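Local structure of cytokinin riboside 5'-monophosphate phosphoribohydrolase (Corynebacterium glutamicum, 5ZBL) at residues Q11-T17 and D108-P114; L26-A31 and Y142-G146; D40-D44 and L182-Q186; A59-L63 and H84-T88. The protein belongs to the SLOG clan of Rossmann-like alpha/beta proteins, each chain folding around a parallel sheet, and is modelled as an assembly of two subunits. Residues are numbered along the deposited sequence.

Contact 1 joins two neighbouring strands in the middle of the parallel sheet, its centre about 2 Å from the centre of the chain; the other three lie nearer the periphery. Contact 2 touches it, with Ala112 O 3.0 Å from Tyr142 N, a probable hydrogen bond that continues the sheet. Contact 3 touches it through the probable hydrogen bond Val13 N to Asp44 O, 2.9 Å. Contact 4 is nested in sequence inside the loops closed by the other three and meets contact 3 where Phe62 CE2 lies 3.3 Å from Ile43 O. The 1,2-ethanediol, probably from the crystallisation liquor, is hydrogen-bonded to Asp143, in segment 142-146 but away from its contact with 26-31.

Contact 1: residues Q11-T17 and D108-P114; sequences QRVTVFT and DGFIAMP
Phe16 sets its ring beside that of Phe110, the planes nearly parallel (22°) but slid until they barely overlap: the centroids are 5.8 Å apart, and Phe16 CZ lies 3.7 Å from Phe110 CD1. Both side chains take chi1 m from neighbouring parallel strands, 12-16 and 110-112, whose axes approach to 4.8 Å and cross at -23°. The register pairs Thr14 with Phe110, Val15 with Ile111 and Phe16 with Ala112. Hydrogen bonds run from Thr14 N to Gly109 O (2.8 Å), Ile111 N to Thr14 O (3.0 Å), Phe16 N to Ile111 O (2.8 Å) and Met113 N to Phe16 O (2.9 Å), the staggered pattern of parallel sheet. Thr14, Phe16, Phe110 and Ala112 share one face, where helix 117-130 packs on both phenylalanines. On the other, Val15 CG2 meets Ile111 CB at 4.3 Å; nearby, Val13 CG2 meets Ile111 CD1 at 4.1 Å and Val15 CG1 meets Met113 CG at 3.9 Å. Beyond the strands, Thr17 OG1 donates to Pro114 O (2.9 Å). At the N-terminal end, Asp108 N donates to Arg12 O (2.8 Å), while Asp108 OD2 accepts from Gln11 N (3.2 Å) and Arg12 N (3.0 Å) and forms a salt bridge with Arg12 NH2 (3.1 Å). Side chains on both faces are thus mostly apolar (Thr14 OG1 bonds to Met103 O), and charge pairing between the segments lies at their more exposed N-terminal end.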
loop_
_atom_site.group_PDB
_atom_site.type_symbol
_atom_site.label_atom_id
_atom_site.label_comp_id
_atom_site.label_asym_id
_atom_site.label_seq_id
_atom_site.Cartn_x
_atom_site.Cartn_y
_atom_site.Cartn_z
ATOM N N GLN A 11 -13.292 -7.451 -19.530
ATOM C CA GLN A 11 -14.429 -8.309 -19.150
ATOM C C GLN A 11 -14.648 -8.353 -17.641
ATOM O O GLN A 11 -15.789 -8.500 -17.171
ATOM C CB GLN A 11 -14.230 -9.713 -19.742
ATOM C CG GLN A 11 -13.866 -9.616 -21.230
ATOM C CD GLN A 11 -14.153 -10.869 -22.015
ATOM O OE1 GLN A 11 -13.819 -11.960 -21.591
ATOM N NE2 GLN A 11 -14.755 -10.710 -23.185
ATOM N N ARG A 12 -13.572 -8.191 -16.875
ATOM C CA ARG A 12 -13.685 -8.111 -15.431
ATOM C C ARG A 12 -12.921 -6.944 -14.915
ATOM O O ARG A 12 -11.840 -6.618 -15.419
ATOM C CB ARG A 12 -13.165 -9.380 -14.799
ATOM C CG ARG A 12 -14.145 -10.544 -14.894
ATOM C CD ARG A 12 -13.423 -11.845 -15.147
ATOM N NE ARG A 12 -12.730 -11.758 -16.444
ATOM C CZ ARG A 12 -11.625 -12.418 -16.790
ATOM N NH1 ARG A 12 -11.024 -13.249 -15.932
ATOM N NH2 ARG A 12 -11.113 -12.233 -18.014
ATOM N N VAL A 13 -13.473 -6.320 -13.885
ATOM C CA VAL A 13 -12.711 -5.360 -13.104
ATOM C C VAL A 13 -12.545 -5.816 -11.682
ATOM O O VAL A 13 -13.525 -6.246 -11.012
ATOM C CB VAL A 13 -13.314 -3.943 -13.079
ATOM C CG1 VAL A 13 -13.215 -3.312 -14.465
ATOM C CG2 VAL A 13 -14.730 -3.944 -12.471
ATOM N N THR A 14 -11.310 -5.657 -11.200
ATOM C CA THR A 14 -10.972 -5.981 -9.821
ATOM C C THR A 14 -11.179 -4.710 -9.058
ATOM O O THR A 14 -10.637 -3.681 -9.427
ATOM C CB THR A 14 -9.526 -6.485 -9.699
ATOM O OG1 THR A 14 -9.422 -7.726 -10.382
ATOM C CG2 THR A 14 -9.120 -6.732 -8.257
ATOM N N VAL A 15 -11.987 -4.767 -8.025
ATOM C CA VAL A 15 -12.329 -3.562 -7.291
ATOM C C VAL A 15 -11.782 -3.552 -5.878
ATOM O O VAL A 15 -11.972 -4.504 -5.138
ATOM C CB VAL A 15 -13.830 -3.304 -7.287
ATOM C CG1 VAL A 15 -14.148 -2.035 -6.499
ATOM C CG2 VAL A 15 -14.295 -3.120 -8.726
ATOM N N PHE A 16 -11.069 -2.489 -5.520
ATOM C CA PHE A 16 -10.577 -2.342 -4.138
ATOM C C PHE A 16 -11.464 -1.304 -3.460
ATOM O O PHE A 16 -11.631 -0.187 -4.013
ATOM C CB PHE A 16 -9.134 -1.820 -4.113
ATOM C CG PHE A 16 -8.161 -2.601 -4.956
ATOM C CD1 PHE A 16 -8.155 -3.989 -4.957
ATOM C CD2 PHE A 16 -7.171 -1.940 -5.676
ATOM C CE1 PHE A 16 -7.234 -4.702 -5.720
ATOM C CE2 PHE A 16 -6.218 -2.660 -6.413
ATOM C CZ PHE A 16 -6.259 -4.032 -6.447
ATOM N N THR A 17 -11.994 -1.624 -2.285
ATOM C CA THR A 17 -12.801 -0.659 -1.567
ATOM C C THR A 17 -12.950 -0.966 -0.078
ATOM O O THR A 17 -12.638 -2.030 0.391
ATOM C CB THR A 17 -14.176 -0.551 -2.233
ATOM O OG1 THR A 17 -14.909 0.566 -1.714
ATOM C CG2 THR A 17 -14.976 -1.850 -2.079
ATOM N N ASP A 108 -9.205 -7.695 -15.508
ATOM C CA ASP A 108 -8.607 -7.125 -16.712
ATOM C C ASP A 108 -8.199 -5.717 -16.456
ATOM O O ASP A 108 -7.559 -5.101 -17.294
ATOM C CB ASP A 108 -9.567 -7.239 -17.892
ATOM C CG ASP A 108 -9.834 -8.724 -18.292
ATOM O OD1 ASP A 108 -8.863 -9.434 -18.723
ATOM O OD2 ASP A 108 -11.002 -9.174 -18.128
ATOM N N GLY A 109 -8.546 -5.217 -15.266
ATOM C CA GLY A 109 -8.300 -3.837 -14.866
ATOM C C GLY A 109 -8.669 -3.670 -13.394
ATOM O O GLY A 109 -9.304 -4.560 -12.818
ATOM N N PHE A 110 -8.273 -2.528 -12.827
ATOM C CA PHE A 110 -8.350 -2.243 -11.399
ATOM C C PHE A 110 -9.065 -0.920 -11.176
ATOM O O PHE A 110 -8.780 0.060 -11.878
ATOM C CB PHE A 110 -6.951 -2.150 -10.828
ATOM C CG PHE A 110 -6.161 -3.423 -10.938
ATOM C CD1 PHE A 110 -6.429 -4.494 -10.097
ATOM C CD2 PHE A 110 -5.147 -3.546 -11.867
ATOM C CE1 PHE A 110 -5.719 -5.677 -10.210
ATOM C CE2 PHE A 110 -4.410 -4.732 -11.984
ATOM C CZ PHE A 110 -4.717 -5.792 -11.174
ATOM N N ILE A 111 -9.994 -0.902 -10.214
ATOM C CA ILE A 111 -10.637 0.309 -9.741
ATOM C C ILE A 111 -10.450 0.383 -8.217
ATOM O O ILE A 111 -10.680 -0.584 -7.490
ATOM C CB ILE A 111 -12.123 0.295 -10.038
ATOM C CG1 ILE A 111 -12.368 0.225 -11.556
ATOM C CG2 ILE A 111 -12.827 1.562 -9.556
ATOM C CD1 ILE A 111 -13.841 -0.035 -11.882
ATOM N N ALA A 112 -10.022 1.551 -7.744
ATOM C CA ALA A 112 -9.934 1.798 -6.335
ATOM C C ALA A 112 -11.025 2.835 -6.024
ATOM O O ALA A 112 -11.037 3.942 -6.606
ATOM C CB ALA A 112 -8.538 2.267 -5.935
ATOM N N MET A 113 -11.959 2.407 -5.173
ATOM C CA MET A 113 -13.020 3.242 -4.674
ATOM C C MET A 113 -12.582 3.724 -3.294
ATOM O O MET A 113 -11.618 3.228 -2.735
ATOM C CB MET A 113 -14.309 2.432 -4.556
ATOM C CG MET A 113 -14.762 1.715 -5.834
ATOM S SD MET A 113 -16.548 1.350 -5.879
ATOM C CE MET A 113 -16.839 0.654 -4.263
ATOM N N PRO A 114 -13.330 4.662 -2.709
ATOM C CA PRO A 114 -13.010 5.032 -1.347
ATOM C C PRO A 114 -12.859 3.831 -0.421
ATOM O O PRO A 114 -13.537 2.812 -0.579
ATOM C CB PRO A 114 -14.219 5.854 -0.927
ATOM C CG PRO A 114 -14.627 6.512 -2.215
ATOM C CD PRO A 114 -14.453 5.448 -3.244
#

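Contact 2: residues L26-A31 and Y142-G146; sequences LYTQAA and YDVDG. With EDO (1,2-ethanediol), chain E.
Residues 26-31 are one stretch of helix 25-40, with Ala30 N bonded to Leu26 O at 2.8 Å, whereas 142-146 leave strand 139-142 through an inverse gamma turn centred on Asp143, followed by positive phi at Asp145 and Gly146. The closest CA pair is Tyr27 and Val144, 6.8 Å. Val144 (chi1 t) points toward the helix: its CG2 lies 3.4 Å from Ala30 CB, its CG1 3.8 Å from Leu26 CG and 3.9 Å from Tyr27 CD1. Leu26 CD2 also touches Asp145 CB at 3.7 Å. Tyr142 (chi1 t) extends so that OH donates a very short hydrogen bond to Ala30 O, 2.5 Å. Asp143 faces elsewhere: its OD2 accepts from 1,2-ethanediol O2, 2.6 Å. Arg161 of the second subunit binds Tyr27 OH and pairs with Asp145, bordering the dimer interface. In this alpha/beta sandwich, helix 25-40, following central strand 12-16, packs its Leu26/Ala30 side on the loop leaving the C-terminal end of strand 139-142; helix 53-64 flanks Tyr27 and Ala31, helix 178-186 Tyr142.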
loop_
_atom_site.group_PDB
_atom_site.type_symbol
_atom_site.label_atom_id
_atom_site.label_comp_id
_atom_site.label_asym_id
_atom_site.label_seq_id
_atom_site.Cartn_x
_atom_site.Cartn_y
_atom_site.Cartn_z
ATOM N N LEU A 26 -23.448 8.836 0.055
ATOM C CA LEU A 26 -22.965 9.114 -1.276
ATOM C C LEU A 26 -22.074 8.002 -1.798
ATOM O O LEU A 26 -22.140 7.661 -2.991
ATOM C CB LEU A 26 -22.171 10.428 -1.294
ATOM C CG LEU A 26 -21.488 10.824 -2.614
ATOM C CD1 LEU A 26 -22.467 10.867 -3.797
ATOM C CD2 LEU A 26 -20.802 12.163 -2.441
ATOM N N TYR A 27 -21.255 7.439 -0.906
ATOM C CA TYR A 27 -20.268 6.435 -1.256
ATOM C C TYR A 27 -20.957 5.152 -1.719
ATOM O O TYR A 27 -20.616 4.598 -2.785
ATOM C CB TYR A 27 -19.328 6.177 -0.060
ATOM C CG TYR A 27 -18.646 7.423 0.495
ATOM C CD1 TYR A 27 -17.878 8.231 -0.312
ATOM C CD2 TYR A 27 -18.771 7.769 1.830
ATOM C CE1 TYR A 27 -17.279 9.365 0.177
ATOM C CE2 TYR A 27 -18.185 8.900 2.325
ATOM C CZ TYR A 27 -17.441 9.699 1.488
ATOM O OH TYR A 27 -16.837 10.823 1.980
ATOM N N THR A 28 -21.942 4.718 -0.917
ATOM C CA THR A 28 -22.840 3.623 -1.266
ATOM C C THR A 28 -23.519 3.828 -2.606
ATOM O O THR A 28 -23.544 2.912 -3.451
ATOM C CB THR A 28 -23.927 3.396 -0.192
ATOM O OG1 THR A 28 -23.324 2.910 1.011
ATOM C CG2 THR A 28 -24.988 2.380 -0.663
ATOM N N GLN A 29 -24.084 5.007 -2.815
ATOM C CA GLN A 29 -24.834 5.234 -4.054
ATOM C C GLN A 29 -23.878 5.243 -5.227
ATOM O O GLN A 29 -24.223 4.752 -6.308
ATOM C CB GLN A 29 -25.613 6.543 -4.013
ATOM C CG GLN A 29 -26.723 6.621 -2.950
ATOM C CD GLN A 29 -27.136 8.066 -2.645
ATOM O OE1 GLN A 29 -27.004 8.951 -3.507
ATOM N NE2 GLN A 29 -27.592 8.322 -1.404
ATOM N N ALA A 30 -22.684 5.816 -5.018
ATOM C CA ALA A 30 -21.682 5.899 -6.070
ATOM C C ALA A 30 -21.217 4.518 -6.425
ATOM O O ALA A 30 -20.920 4.283 -7.571
ATOM C CB ALA A 30 -20.491 6.749 -5.653
ATOM N N ALA A 31 -21.206 3.600 -5.453
ATOM C CA ALA A 31 -20.795 2.225 -5.716
ATOM C C ALA A 31 -21.845 1.490 -6.547
ATOM O O ALA A 31 -21.518 0.755 -7.491
ATOM C CB ALA A 31 -20.497 1.483 -4.412
ATOM N N TYR A 142 -11.704 5.956 -8.671
ATOM C CA TYR A 142 -13.085 6.401 -8.714
ATOM C C TYR A 142 -13.194 7.528 -7.686
ATOM O O TYR A 142 -13.306 7.281 -6.463
ATOM C CB TYR A 142 -14.028 5.216 -8.426
ATOM C CG TYR A 142 -15.534 5.434 -8.566
ATOM C CD1 TYR A 142 -16.069 6.285 -9.528
ATOM C CD2 TYR A 142 -16.421 4.746 -7.736
ATOM C CE1 TYR A 142 -17.425 6.434 -9.657
ATOM C CE2 TYR A 142 -17.785 4.881 -7.864
ATOM C CZ TYR A 142 -18.292 5.743 -8.822
ATOM O OH TYR A 142 -19.684 5.921 -8.973
ATOM N N ASP A 143 -13.198 8.765 -8.200
ATOM C CA ASP A 143 -13.011 9.950 -7.372
ATOM C C ASP A 143 -14.320 10.510 -6.753
ATOM O O ASP A 143 -14.667 11.671 -6.921
ATOM C CB ASP A 143 -12.267 10.991 -8.206
ATOM C CG ASP A 143 -11.596 12.064 -7.377
ATOM O OD1 ASP A 143 -11.202 11.804 -6.209
ATOM O OD2 ASP A 143 -11.429 13.169 -7.945
ATOM N N VAL A 144 -15.005 9.675 -5.993
ATOM C CA VAL A 144 -16.296 10.038 -5.416
ATOM C C VAL A 144 -16.074 11.167 -4.424
ATOM O O VAL A 144 -15.391 10.940 -3.432
ATOM C CB VAL A 144 -16.958 8.872 -4.653
ATOM C CG1 VAL A 144 -18.233 9.319 -3.995
ATOM C CG2 VAL A 144 -17.259 7.727 -5.588
ATOM N N ASP A 145 -16.627 12.358 -4.723
ATOM C CA ASP A 145 -16.532 13.577 -3.893
ATOM C C ASP A 145 -15.066 14.096 -3.688
ATOM O O ASP A 145 -14.682 14.602 -2.623
ATOM C CB ASP A 145 -17.255 13.336 -2.574
ATOM C CG ASP A 145 -17.459 14.620 -1.760
ATOM O OD1 ASP A 145 -17.791 15.683 -2.356
ATOM O OD2 ASP A 145 -17.289 14.550 -0.513
ATOM N N GLY A 146 -14.265 13.958 -4.741
ATOM C CA GLY A 146 -12.850 14.271 -4.703
ATOM C C GLY A 146 -12.058 13.477 -3.664
ATOM O O GLY A 146 -11.048 13.970 -3.179
HETATM C C1 EDO E . -12.761 14.357 -12.544
HETATM O O1 EDO E . -12.232 14.179 -13.861
HETATM C C2 EDO E . -11.990 13.475 -11.552
HETATM O O2 EDO E . -11.815 14.153 -10.303
#

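Contact 3: residues D40-D44 and L182-Q186; sequences DRGID and LKAMQ
Arg41 reaches across to helix 178-186 with chi1 m (-69°) and both chi2 and chi3 near 148°, between wells, so that the chain is drawn out and its guanidinium lies beside the first helical turn of 182-186. Its NE is 4.1 Å from Leu182 CB and gives a weak hydrogen bond to Gln186 OE1, 3.5 Å. Gln186 (chi1 m, chi2 t) bends at chi3 to -53°; this brings OE1 to the arginine, while NE2 packs 4.1 Å from Ile43 CD1. Ile43 (m, t) and Leu182 (m, t) each direct CB toward the other segment, and Ile43 CD1 meets Leu182 CD2 at 4.2 Å. The backbone of 40-44 is the end of helix 25-40: Arg41 is the first residue to leave helical angles, and Gly42, with phi 73° and psi 21°, is the C-prime residue of a Schellman motif in which Ile43 N bonds to Ala38 O. That reversal turns Ile43 back toward the partner helix. Segment 182-186 stays helical, Gln186 N to Leu182 O 2.9 Å. The contact joins the helix-to-strand turn to the last helix of the fold, Leu182 also resting on Leu34 and Ala38 of helix 25-40, and Ile43 on Val13 of the adjacent strand 12-16.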
loop_
_atom_site.group_PDB
_atom_site.type_symbol
_atom_site.label_atom_id
_atom_site.label_comp_id
_atom_site.label_asym_id
_atom_site.label_seq_id
_atom_site.Cartn_x
_atom_site.Cartn_y
_atom_site.Cartn_z
ATOM N N ASP A 40 -24.174 -3.174 -17.193
ATOM C CA ASP A 40 -24.766 -2.777 -18.480
ATOM C C ASP A 40 -23.814 -2.882 -19.644
ATOM O O ASP A 40 -24.264 -3.015 -20.778
ATOM C CB ASP A 40 -25.294 -1.338 -18.438
ATOM C CG ASP A 40 -26.634 -1.216 -17.773
ATOM O OD1 ASP A 40 -27.196 -2.244 -17.297
ATOM O OD2 ASP A 40 -27.128 -0.065 -17.722
ATOM N N ARG A 41 -22.513 -2.777 -19.396
ATOM C CA ARG A 41 -21.520 -2.960 -20.459
ATOM C C ARG A 41 -20.984 -4.387 -20.539
ATOM O O ARG A 41 -19.989 -4.631 -21.218
ATOM C CB ARG A 41 -20.369 -1.967 -20.289
ATOM C CG ARG A 41 -20.744 -0.492 -20.548
ATOM C CD ARG A 41 -19.915 0.457 -19.673
ATOM N NE ARG A 41 -19.591 1.780 -20.218
ATOM C CZ ARG A 41 -20.460 2.770 -20.453
ATOM N NH1 ARG A 41 -21.776 2.601 -20.269
ATOM N NH2 ARG A 41 -20.007 3.941 -20.914
ATOM N N GLY A 42 -21.629 -5.341 -19.876
ATOM C CA GLY A 42 -21.113 -6.686 -19.838
ATOM C C GLY A 42 -19.880 -6.938 -18.962
ATOM O O GLY A 42 -19.201 -7.955 -19.140
ATOM N N ILE A 43 -19.607 -6.063 -17.984
ATOM C CA ILE A 43 -18.425 -6.208 -17.155
ATOM C C ILE A 43 -18.772 -6.800 -15.768
ATOM O O ILE A 43 -19.716 -6.330 -15.120
ATOM C CB ILE A 43 -17.717 -4.862 -17.014
ATOM C CG1 ILE A 43 -17.218 -4.370 -18.400
ATOM C CG2 ILE A 43 -16.607 -4.961 -15.975
ATOM C CD1 ILE A 43 -16.766 -2.918 -18.399
ATOM N N ASP A 44 -17.989 -7.797 -15.318
ATOM C CA ASP A 44 -18.158 -8.403 -13.999
ATOM C C ASP A 44 -17.124 -8.012 -12.931
ATOM O O ASP A 44 -16.085 -7.440 -13.223
ATOM C CB ASP A 44 -18.211 -9.918 -14.161
ATOM C CG ASP A 44 -19.464 -10.374 -14.928
ATOM O OD1 ASP A 44 -20.595 -9.833 -14.660
ATOM O OD2 ASP A 44 -19.291 -11.248 -15.798
ATOM N N LEU A 182 -15.346 3.918 -16.626
ATOM C CA LEU A 182 -15.355 2.645 -17.369
ATOM C C LEU A 182 -14.992 2.859 -18.815
ATOM O O LEU A 182 -14.241 2.056 -19.389
ATOM C CB LEU A 182 -16.701 1.952 -17.274
ATOM C CG LEU A 182 -16.976 1.397 -15.867
ATOM C CD1 LEU A 182 -18.458 1.137 -15.644
ATOM C CD2 LEU A 182 -16.161 0.136 -15.611
ATOM N N LYS A 183 -15.503 3.937 -19.400
ATOM C CA LYS A 183 -15.153 4.292 -20.785
ATOM C C LYS A 183 -13.663 4.445 -20.952
ATOM O O LYS A 183 -13.091 3.923 -21.900
ATOM C CB LYS A 183 -15.840 5.576 -21.233
ATOM C CG LYS A 183 -15.543 5.984 -22.667
ATOM C CD LYS A 183 -16.661 6.835 -23.252
ATOM C CE LYS A 183 -16.531 6.948 -24.766
ATOM N NZ LYS A 183 -15.873 8.216 -25.178
ATOM N N ALA A 184 -13.027 5.150 -20.022
ATOM C CA ALA A 184 -11.579 5.335 -20.090
ATOM C C ALA A 184 -10.812 4.002 -19.970
ATOM O O ALA A 184 -9.786 3.850 -20.629
ATOM C CB ALA A 184 -11.106 6.343 -19.045
ATOM N N MET A 185 -11.294 3.082 -19.115
ATOM C CA MET A 185 -10.698 1.751 -18.933
ATOM C C MET A 185 -10.923 0.848 -20.192
ATOM O O MET A 185 -10.073 0.027 -20.522
ATOM C CB MET A 185 -11.253 1.045 -17.656
ATOM C CG MET A 185 -10.852 1.647 -16.295
ATOM S SD MET A 185 -11.626 0.849 -14.847
ATOM C CE MET A 185 -10.602 -0.607 -14.808
ATOM N N GLN A 186 -12.047 1.009 -20.885
ATOM C CA GLN A 186 -12.343 0.239 -22.124
ATOM C C GLN A 186 -11.458 0.634 -23.301
ATOM O O GLN A 186 -10.955 -0.244 -24.031
ATOM C CB GLN A 186 -13.819 0.377 -22.517
ATOM C CG GLN A 186 -14.772 -0.393 -21.620
ATOM C CD GLN A 186 -16.242 -0.138 -21.951
ATOM O OE1 GLN A 186 -16.705 1.006 -22.025
ATOM N NE2 GLN A 186 -16.991 -1.214 -22.116
#

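Contact 4: residues A59-L63 and H84-T88; sequences ADAFL and HEKLT
His84 begins the loop segment extended (phi/psi -79/139), with chi1 t and CB directed toward helix 53-64; its CE1 lies 4.2 Å from Ala59 CB and its NE2 4.0 Å from Leu63 CD1, van der Waals contacts of the imidazole. Lys86 meets the helix with its backbone: Lys86 O lies 3.4 Å from Leu63 CD1. Leu87 (m, t), extended again (-74/154), sets CB sideways, but its tip comes closer, with CD2 4.1 Å from Ala59 CB and 4.3 Å from Leu63 CD1. Thr88 closes the irregular segment, OG1 4.0 Å from Leu63 CD2 while hydrogen-bonded to Ala69 N. Leu63 (m, t) makes most of the helix's contacts, touching His84, Lys86, Leu87 and Thr88; Ala59, one turn earlier, lies on the same side, and Leu63 N bonds to Ala59 O at 3.1 Å. The closest CA pair is Leu63 and Leu87, 7.5 Å apart. No hydrogen bond crosses between the segments; elsewhere, the His84 backbone bonds to Gly49. Helix 53-64 is the crossover of the beta-alpha-beta unit from strand 44-47 to its parallel neighbour 69-74; the loop packs on it just before edge strand 89-93, with Tyr47 of strand 44-47 touching Ala59, His84 and Leu87.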
loop_
_atom_site.group_PDB
_atom_site.type_symbol
_atom_site.label_atom_id
_atom_site.label_comp_id
_atom_site.label_asym_id
_atom_site.label_seq_id
_atom_site.Cartn_x
_atom_site.Cartn_y
_atom_site.Cartn_z
ATOM N N ALA A 59 -20.562 -5.669 -4.317
ATOM C CA ALA A 59 -20.836 -7.071 -4.584
ATOM C C ALA A 59 -22.336 -7.236 -4.829
ATOM O O ALA A 59 -22.716 -7.734 -5.879
ATOM C CB ALA A 59 -20.383 -7.949 -3.424
ATOM N N ASP A 60 -23.151 -6.765 -3.886
ATOM C CA ASP A 60 -24.621 -6.806 -3.983
ATOM C C ASP A 60 -25.183 -6.111 -5.181
ATOM O O ASP A 60 -26.212 -6.547 -5.699
ATOM C CB ASP A 60 -25.271 -6.143 -2.748
ATOM C CG ASP A 60 -25.194 -7.014 -1.484
ATOM O OD1 ASP A 60 -24.764 -8.199 -1.571
ATOM O OD2 ASP A 60 -25.565 -6.512 -0.403
ATOM N N ALA A 61 -24.583 -4.987 -5.580
ATOM C CA ALA A 61 -25.118 -4.201 -6.679
ATOM C C ALA A 61 -24.845 -4.831 -8.023
ATOM O O ALA A 61 -25.686 -4.697 -8.948
ATOM C CB ALA A 61 -24.615 -2.758 -6.639
ATOM N N PHE A 62 -23.716 -5.531 -8.155
ATOM C CA PHE A 62 -23.386 -6.232 -9.412
ATOM C C PHE A 62 -24.346 -7.419 -9.526
ATOM O O PHE A 62 -24.899 -7.716 -10.598
ATOM C CB PHE A 62 -21.939 -6.763 -9.448
ATOM C CG PHE A 62 -20.927 -5.857 -10.102
ATOM C CD1 PHE A 62 -20.315 -4.839 -9.388
ATOM C CD2 PHE A 62 -20.470 -6.117 -11.390
ATOM C CE1 PHE A 62 -19.320 -4.056 -9.959
ATOM C CE2 PHE A 62 -19.486 -5.323 -11.974
ATOM C CZ PHE A 62 -18.892 -4.311 -11.234
ATOM N N LEU A 63 -24.498 -8.116 -8.411
ATOM C CA LEU A 63 -25.409 -9.248 -8.339
ATOM C C LEU A 63 -26.833 -8.818 -8.688
ATOM O O LEU A 63 -27.417 -9.349 -9.633
ATOM C CB LEU A 63 -25.367 -9.910 -6.966
ATOM C CG LEU A 63 -24.080 -10.680 -6.663
ATOM C CD1 LEU A 63 -24.156 -11.156 -5.213
ATOM C CD2 LEU A 63 -23.850 -11.844 -7.635
ATOM N N HIS A 84 -18.712 -13.260 1.972
ATOM C CA HIS A 84 -20.051 -13.073 1.413
ATOM C C HIS A 84 -20.630 -14.410 0.892
ATOM O O HIS A 84 -19.930 -15.181 0.235
ATOM C CB HIS A 84 -19.927 -12.082 0.285
ATOM C CG HIS A 84 -21.226 -11.619 -0.275
ATOM N ND1 HIS A 84 -21.636 -10.308 -0.204
ATOM C CD2 HIS A 84 -22.167 -12.272 -0.973
ATOM C CE1 HIS A 84 -22.767 -10.174 -0.855
ATOM N NE2 HIS A 84 -23.113 -11.355 -1.330
ATOM N N GLU A 85 -21.912 -14.640 1.145
ATOM C CA GLU A 85 -22.533 -15.978 1.055
ATOM C C GLU A 85 -23.385 -16.233 -0.174
ATOM O O GLU A 85 -23.946 -17.307 -0.305
ATOM C CB GLU A 85 -23.390 -16.227 2.301
ATOM C CG GLU A 85 -22.683 -15.842 3.600
ATOM C CD GLU A 85 -23.233 -16.538 4.831
ATOM O OE1 GLU A 85 -24.434 -16.865 4.855
ATOM O OE2 GLU A 85 -22.445 -16.768 5.780
ATOM N N LYS A 86 -23.496 -15.253 -1.061
ATOM C CA LYS A 86 -24.286 -15.359 -2.287
ATOM C C LYS A 86 -23.606 -14.834 -3.550
ATOM O O LYS A 86 -24.276 -14.434 -4.492
ATOM C CB LYS A 86 -25.643 -14.675 -2.093
ATOM C CG LYS A 86 -26.300 -14.944 -0.732
ATOM C CD LYS A 86 -27.698 -14.335 -0.622
ATOM C CE LYS A 86 -28.585 -15.122 0.337
ATOM N NZ LYS A 86 -28.990 -16.423 -0.288
ATOM N N LEU A 87 -22.278 -14.897 -3.591
ATOM C CA LEU A 87 -21.494 -14.626 -4.797
ATOM C C LEU A 87 -21.585 -15.741 -5.820
ATOM O O LEU A 87 -21.794 -16.906 -5.475
ATOM C CB LEU A 87 -20.018 -14.421 -4.470
ATOM C CG LEU A 87 -19.710 -13.417 -3.371
ATOM C CD1 LEU A 87 -18.230 -13.499 -3.017
ATOM C CD2 LEU A 87 -20.175 -12.026 -3.782
ATOM N N THR A 88 -21.378 -15.376 -7.082
ATOM C CA THR A 88 -21.225 -16.354 -8.155
ATOM C C THR A 88 -20.162 -17.395 -7.773
ATOM O O THR A 88 -20.320 -18.593 -8.011
ATOM C CB THR A 88 -20.787 -15.655 -9.465
ATOM O OG1 THR A 88 -21.539 -14.434 -9.650
ATOM C CG2 THR A 88 -20.885 -16.594 -10.684
#